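Uncharacterized protein (Parabacteroides merdae, PDB 4R7F) is of unknown function but is built from immunoglobulin-like beta-sandwich domains, begins with a domain of the type 9 secretion plug family, and binds magnesium. Local coordinates at residues V185-Q199 against Y210-Y224. Sequence-based numbering, arbitrary orientation.
Sequences VYQDNRRDNAVTDLQ and YTYNRNLIFPAGNEY. With MG (magnesium ion), chain G.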
loop_
_atom_site.group_PDB
_atom_site.type_symbol
_atom_site.label_atom_id
_atom_site.label_comp_id
_atom_site.label_asym_id
_atom_site.label_seq_id
_atom_site.Cartn_x
_atom_site.Cartn_y
_atom_site.Cartn_z
ATOM N N VAL A 185 -15.473 8.048 9.674
ATOM C CA VAL A 185 -14.600 6.956 9.284
ATOM C C VAL A 185 -15.347 5.957 8.402
ATOM O O VAL A 185 -16.398 5.451 8.760
ATOM C CB VAL A 185 -14.018 6.280 10.545
ATOM C CG1 VAL A 185 -13.129 5.131 10.162
ATOM C CG2 VAL A 185 -13.227 7.306 11.352
ATOM N N TYR A 186 -14.794 5.667 7.235
ATOM C CA TYR A 186 -15.472 4.824 6.272
ATOM C C TYR A 186 -14.619 3.627 5.971
ATOM O O TYR A 186 -13.435 3.775 5.678
ATOM C CB TYR A 186 -15.719 5.598 4.970
ATOM C CG TYR A 186 -16.580 6.826 5.129
ATOM C CD1 TYR A 186 -17.959 6.741 5.075
ATOM C CD2 TYR A 186 -16.029 8.073 5.299
ATOM C CE1 TYR A 186 -18.770 7.862 5.196
ATOM C CE2 TYR A 186 -16.830 9.203 5.437
ATOM C CZ TYR A 186 -18.216 9.085 5.376
ATOM O OH TYR A 186 -19.046 10.185 5.536
ATOM N N GLN A 187 -15.233 2.448 6.025
ATOM C CA GLN A 187 -14.574 1.216 5.633
ATOM C C GLN A 187 -14.886 0.949 4.181
ATOM O O GLN A 187 -16.058 1.012 3.780
ATOM C CB GLN A 187 -15.095 0.051 6.467
ATOM C CG GLN A 187 -14.426 -1.285 6.242
ATOM C CD GLN A 187 -15.117 -2.420 7.005
ATOM O OE1 GLN A 187 -16.321 -2.461 7.087
ATOM N NE2 GLN A 187 -14.338 -3.350 7.560
ATOM N N ASP A 188 -13.845 0.662 3.393
ATOM C CA ASP A 188 -13.989 0.314 1.967
ATOM C C ASP A 188 -15.006 1.215 1.238
ATOM O O ASP A 188 -15.845 0.740 0.471
ATOM C CB ASP A 188 -14.317 -1.183 1.778
ATOM C CG ASP A 188 -13.273 -2.101 2.418
ATOM O OD1 ASP A 188 -12.101 -1.705 2.460
ATOM O OD2 ASP A 188 -13.620 -3.199 2.914
ATOM N N ASN A 189 -14.923 2.519 1.507
ATOM C CA ASN A 189 -15.778 3.505 0.862
ATOM C C ASN A 189 -17.294 3.277 0.995
ATOM O O ASN A 189 -18.059 3.658 0.111
ATOM C CB ASN A 189 -15.324 3.653 -0.603
ATOM C CG ASN A 189 -14.078 4.538 -0.708
ATOM O OD1 ASN A 189 -14.133 5.738 -0.454
ATOM N ND2 ASN A 189 -12.956 3.934 -1.021
ATOM N N ARG A 190 -17.699 2.651 2.102
ATOM C CA ARG A 190 -19.097 2.311 2.358
ATOM C C ARG A 190 -19.630 3.328 3.333
ATOM O O ARG A 190 -19.003 3.597 4.380
ATOM C CB ARG A 190 -19.224 0.937 2.991
ATOM C CG ARG A 190 -19.035 -0.209 2.013
ATOM C CD ARG A 190 -18.866 -1.564 2.712
ATOM N NE ARG A 190 -19.964 -1.819 3.639
ATOM C CZ ARG A 190 -19.967 -2.806 4.523
ATOM N NH1 ARG A 190 -18.930 -3.617 4.629
ATOM N NH2 ARG A 190 -21.012 -2.984 5.308
ATOM N N ARG A 191 -20.791 3.876 3.014
ATOM C CA ARG A 191 -21.494 4.729 3.957
ATOM C C ARG A 191 -22.357 3.973 4.895
ATOM O O ARG A 191 -22.622 4.442 5.969
ATOM C CB ARG A 191 -22.343 5.747 3.239
ATOM C CG ARG A 191 -21.479 6.773 2.520
ATOM C CD ARG A 191 -22.239 8.071 2.396
ATOM N NE ARG A 191 -21.579 9.020 1.515
ATOM C CZ ARG A 191 -22.094 10.208 1.194
ATOM N NH1 ARG A 191 -23.293 10.574 1.658
ATOM N NH2 ARG A 191 -21.417 11.023 0.388
ATOM N N ASP A 192 -22.811 2.794 4.505
ATOM C CA ASP A 192 -23.805 2.087 5.307
ATOM C C ASP A 192 -23.334 1.743 6.719
ATOM O O ASP A 192 -24.141 1.755 7.654
ATOM C CB ASP A 192 -24.266 0.834 4.573
ATOM C CG ASP A 192 -23.164 -0.219 4.456
ATOM O OD1 ASP A 192 -22.283 -0.062 3.598
ATOM O OD2 ASP A 192 -23.203 -1.218 5.205
ATOM N N ASN A 193 -22.051 1.404 6.887
ATOM C CA ASN A 193 -21.533 1.077 8.229
ATOM C C ASN A 193 -20.458 2.061 8.707
ATOM O O ASN A 193 -19.562 1.699 9.490
ATOM C CB ASN A 193 -21.018 -0.348 8.275
ATOM C CG ASN A 193 -19.736 -0.529 7.478
ATOM O OD1 ASN A 193 -19.439 0.253 6.586
ATOM N ND2 ASN A 193 -18.960 -1.552 7.818
ATOM N N ALA A 194 -20.569 3.309 8.250
ATOM C CA ALA A 194 -19.627 4.359 8.616
ATOM C C ALA A 194 -19.816 4.773 10.071
ATOM O O ALA A 194 -20.853 4.547 10.657
ATOM C CB ALA A 194 -19.782 5.553 7.707
ATOM N N VAL A 195 -18.792 5.387 10.651
ATOM C CA VAL A 195 -18.796 5.744 12.047
ATOM C C VAL A 195 -18.551 7.249 12.192
ATOM O O VAL A 195 -17.751 7.841 11.446
ATOM C CB VAL A 195 -17.672 4.972 12.788
ATOM C CG1 VAL A 195 -17.583 5.401 14.236
ATOM C CG2 VAL A 195 -17.910 3.483 12.715
ATOM N N THR A 196 -19.203 7.830 13.192
ATOM C CA THR A 196 -19.042 9.231 13.566
ATOM C C THR A 196 -19.477 9.415 15.024
ATOM O O THR A 196 -19.623 8.429 15.754
ATOM C CB THR A 196 -19.800 10.163 12.622
ATOM O OG1 THR A 196 -19.479 11.514 12.944
ATOM C CG2 THR A 196 -21.302 9.977 12.755
ATOM N N ASP A 197 -19.666 10.650 15.475
ATOM C CA ASP A 197 -19.895 10.919 16.933
ATOM C C ASP A 197 -18.782 10.300 17.798
ATOM O O ASP A 197 -19.027 9.509 18.717
ATOM C CB ASP A 197 -21.293 10.454 17.411
ATOM C CG ASP A 197 -22.429 11.076 16.584
ATOM O OD1 ASP A 197 -22.354 12.290 16.284
ATOM O OD2 ASP A 197 -23.384 10.352 16.206
ATOM N N LEU A 198 -17.543 10.647 17.478
ATOM C CA LEU A 198 -16.404 10.117 18.198
ATOM C C LEU A 198 -16.003 11.135 19.269
ATOM O O LEU A 198 -16.064 12.337 19.059
ATOM C CB LEU A 198 -15.251 9.856 17.222
ATOM C CG LEU A 198 -15.505 8.844 16.105
ATOM C CD1 LEU A 198 -14.290 8.710 15.225
ATOM C CD2 LEU A 198 -15.831 7.492 16.705
ATOM N N GLN A 199 -15.571 10.661 20.420
ATOM C CA GLN A 199 -14.958 11.570 21.367
ATOM C C GLN A 199 -13.466 11.243 21.536
ATOM O O GLN A 199 -13.063 10.086 21.590
ATOM C CB GLN A 199 -15.732 11.572 22.692
ATOM C CG GLN A 199 -17.097 12.278 22.576
ATOM C CD GLN A 199 -16.987 13.809 22.530
ATOM O OE1 GLN A 199 -16.848 14.461 23.580
ATOM N NE2 GLN A 199 -17.048 14.393 21.313
ATOM N N TYR A 210 -7.836 9.524 19.254
ATOM C CA TYR A 210 -9.107 8.770 19.185
ATOM C C TYR A 210 -8.732 7.318 19.122
ATOM O O TYR A 210 -8.907 6.646 18.121
ATOM C CB TYR A 210 -9.937 9.109 17.936
ATOM C CG TYR A 210 -10.388 10.529 17.866
ATOM C CD1 TYR A 210 -9.527 11.527 17.456
ATOM C CD2 TYR A 210 -11.668 10.894 18.254
ATOM C CE1 TYR A 210 -9.927 12.858 17.422
ATOM C CE2 TYR A 210 -12.086 12.217 18.187
ATOM C CZ TYR A 210 -11.214 13.201 17.779
ATOM O OH TYR A 210 -11.622 14.530 17.721
ATOM N N THR A 211 -8.139 6.862 20.187
ATOM C CA THR A 211 -7.572 5.539 20.264
ATOM C C THR A 211 -8.341 4.818 21.340
ATOM O O THR A 211 -8.725 5.437 22.300
ATOM C CB THR A 211 -6.085 5.642 20.621
ATOM O OG1 THR A 211 -5.422 6.350 19.571
ATOM C CG2 THR A 211 -5.468 4.294 20.704
ATOM N N TYR A 212 -8.583 3.521 21.153
ATOM C CA TYR A 212 -9.313 2.676 22.112
ATOM C C TYR A 212 -10.815 2.982 22.133
ATOM O O TYR A 212 -11.500 2.755 23.108
ATOM C CB TYR A 212 -8.717 2.780 23.522
ATOM C CG TYR A 212 -7.207 2.560 23.582
ATOM C CD1 TYR A 212 -6.640 1.345 23.177
ATOM C CD2 TYR A 212 -6.361 3.547 24.049
ATOM C CE1 TYR A 212 -5.283 1.141 23.218
ATOM C CE2 TYR A 212 -4.984 3.345 24.095
ATOM C CZ TYR A 212 -4.453 2.139 23.689
ATOM O OH TYR A 212 -3.090 1.914 23.784
ATOM N N ASN A 213 -11.317 3.462 21.023
ATOM C CA ASN A 213 -12.706 3.840 20.911
ATOM C C ASN A 213 -13.510 2.653 20.428
ATOM O O ASN A 213 -13.232 2.091 19.379
ATOM C CB ASN A 213 -12.824 4.996 19.929
ATOM C CG ASN A 213 -14.149 5.669 19.990
ATOM O OD1 ASN A 213 -15.203 5.015 19.839
ATOM N ND2 ASN A 213 -14.131 6.987 20.216
ATOM N N ARG A 214 -14.513 2.269 21.205
ATOM C CA ARG A 214 -15.259 1.071 20.921
ATOM C C ARG A 214 -15.948 1.158 19.551
ATOM O O ARG A 214 -16.060 0.161 18.846
ATOM C CB ARG A 214 -16.251 0.806 22.035
ATOM C CG ARG A 214 -17.187 -0.356 21.822
ATOM C CD ARG A 214 -16.507 -1.701 22.022
ATOM N NE ARG A 214 -17.464 -2.771 21.722
ATOM C CZ ARG A 214 -17.856 -3.105 20.490
ATOM N NH1 ARG A 214 -17.395 -2.480 19.429
ATOM N NH2 ARG A 214 -18.706 -4.086 20.308
ATOM N N ASN A 215 -16.371 2.349 19.152
ATOM C CA ASN A 215 -17.085 2.515 17.879
ATOM C C ASN A 215 -16.164 2.338 16.689
ATOM O O ASN A 215 -16.644 2.274 15.581
ATOM C CB ASN A 215 -17.698 3.919 17.787
ATOM C CG ASN A 215 -18.464 4.281 19.036
ATOM O OD1 ASN A 215 -19.533 3.777 19.228
ATOM N ND2 ASN A 215 -17.873 5.103 19.930
ATOM N N LEU A 216 -14.846 2.343 16.911
ATOM C CA LEU A 216 -13.905 2.256 15.820
ATOM C C LEU A 216 -13.489 0.829 15.537
ATOM O O LEU A 216 -12.514 0.594 14.819
ATOM C CB LEU A 216 -12.702 3.157 16.056
ATOM C CG LEU A 216 -12.993 4.623 15.794
ATOM C CD1 LEU A 216 -11.790 5.456 16.143
ATOM C CD2 LEU A 216 -13.405 4.863 14.357
ATOM N N ILE A 217 -14.271 -0.114 16.054
ATOM C CA ILE A 217 -14.076 -1.519 15.797
ATOM C C ILE A 217 -15.095 -1.970 14.754
ATOM O O ILE A 217 -16.293 -1.881 14.950
ATOM C CB ILE A 217 -14.228 -2.360 17.069
ATOM C CG1 ILE A 217 -13.197 -1.923 18.106
ATOM C CG2 ILE A 217 -14.000 -3.823 16.737
ATOM C CD1 ILE A 217 -13.244 -2.712 19.402
ATOM N N PHE A 218 -14.591 -2.455 13.637
ATOM C CA PHE A 218 -15.398 -2.810 12.485
ATOM C C PHE A 218 -15.337 -4.295 12.309
ATOM O O PHE A 218 -14.310 -4.893 12.618
ATOM C CB PHE A 218 -14.770 -2.222 11.252
ATOM C CG PHE A 218 -14.970 -0.768 11.115
ATOM C CD1 PHE A 218 -14.092 0.122 11.708
ATOM C CD2 PHE A 218 -15.985 -0.282 10.326
ATOM C CE1 PHE A 218 -14.250 1.491 11.560
ATOM C CE2 PHE A 218 -16.180 1.087 10.190
ATOM C CZ PHE A 218 -15.304 1.975 10.814
ATOM N N PRO A 219 -16.390 -4.900 11.753
ATOM C CA PRO A 219 -16.165 -6.314 11.358
ATOM C C PRO A 219 -15.179 -6.395 10.199
ATOM O O PRO A 219 -15.165 -5.515 9.326
ATOM C CB PRO A 219 -17.551 -6.794 10.940
ATOM C CG PRO A 219 -18.312 -5.532 10.656
ATOM C CD PRO A 219 -17.786 -4.492 11.586
ATOM N N ALA A 220 -14.346 -7.428 10.206
ATOM C CA ALA A 220 -13.206 -7.473 9.313
ATOM C C ALA A 220 -13.558 -7.835 7.894
ATOM O O ALA A 220 -12.823 -7.488 6.949
ATOM C CB ALA A 220 -12.132 -8.397 9.856
ATOM N N GLY A 221 -14.662 -8.550 7.709
ATOM C CA GLY A 221 -15.055 -8.976 6.358
ATOM C C GLY A 221 -14.033 -9.890 5.725
ATOM O O GLY A 221 -13.282 -10.606 6.429
ATOM N N ASN A 222 -14.004 -9.843 4.400
ATOM C CA ASN A 222 -13.277 -10.780 3.574
ATOM C C ASN A 222 -12.821 -10.022 2.336
ATOM O O ASN A 222 -13.300 -8.900 2.066
ATOM C CB ASN A 222 -14.175 -11.949 3.154
ATOM C CG ASN A 222 -13.388 -13.210 2.773
ATOM O OD1 ASN A 222 -12.201 -13.154 2.516
ATOM N ND2 ASN A 222 -14.059 -14.339 2.735
ATOM N N GLU A 223 -11.881 -10.608 1.595
ATOM C CA GLU A 223 -11.500 -10.035 0.302
ATOM C C GLU A 223 -12.697 -10.179 -0.599
ATOM O O GLU A 223 -13.443 -11.169 -0.531
ATOM C CB GLU A 223 -10.254 -10.692 -0.326
ATOM C CG GLU A 223 -9.021 -10.796 0.607
ATOM C CD GLU A 223 -8.492 -9.466 1.167
ATOM O OE1 GLU A 223 -8.894 -8.352 0.731
ATOM O OE2 GLU A 223 -7.654 -9.552 2.090
ATOM N N TYR A 224 -12.896 -9.158 -1.409
ATOM C CA TYR A 224 -14.034 -9.108 -2.284
ATOM C C TYR A 224 -13.847 -10.206 -3.309
ATOM O O TYR A 224 -12.711 -10.639 -3.639
ATOM C CB TYR A 224 -14.160 -7.739 -2.985
ATOM C CG TYR A 224 -14.674 -6.617 -2.116
ATOM C CD1 TYR A 224 -13.944 -6.137 -1.074
ATOM C CD2 TYR A 224 -15.918 -6.018 -2.364
ATOM C CE1 TYR A 224 -14.421 -5.108 -0.265
ATOM C CE2 TYR A 224 -16.407 -5.012 -1.571
ATOM C CZ TYR A 224 -15.645 -4.537 -0.520
ATOM O OH TYR A 224 -16.106 -3.522 0.295
HETATM MG MG MG G . -9.663 -6.131 0.503
HETATM O O HOH W 1 -17.258 -5.118 6.829
HETATM O O HOH W 2 -16.641 -4.216 2.937
HETATM O O HOH W 3 -17.022 8.236 20.893
HETATM O O HOH W 4 -11.738 7.892 21.139
HETATM O O HOH W 5 -11.685 -6.566 1.697
#
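The two facing sheets of an immunoglobulin-like beta-sandwich meet here, with Phe218 of strand 207-219 packed against strand 185-187 and the loop that follows it. The end of the Phe218 ring rests against two valines: CZ lies 3.6 Å from Val195 CG2 and 3.9 Å from Val185 CG1, while CE2 approaches the backbone O of Asn193. Farther along, Leu216 CD2 touches both Val185 CG2 and Leu198 CD1. The axes of segments 185-187 and 217-219 stand 9.5 Å apart and cross at -21°, a spacing that side chains fill, as expected between the layers of a sandwich; strand 181-187 pairs with 373-380, and 207-219 with 160-168. At the end of these strands a polar link joins the layers. Gln187, extended with CG trans to its backbone N (chi1 -176°), slides past Phe218 and donates from NE2 to Pro219 O at 2.9 Å, almost straight (166°). Its OE1 accepts from Asn193 ND2, which fixes the rotation of the amide. A leucine in its place would probably leave Pro219 O without this donor and the Asn193 amide free to turn. Beyond, Tyr224 OH reaches Asp188 CB at 3.3 Å, and one water links that hydroxyl to Asp188 OD2 and Arg190 NH1, while Asp188 OD1 accepts from the backbone N of Glu373. The neighbouring Glu223 binds magnesium through OE1 at 2.4 Å, a site completed by Asp269, Asp271, Gln371 and water.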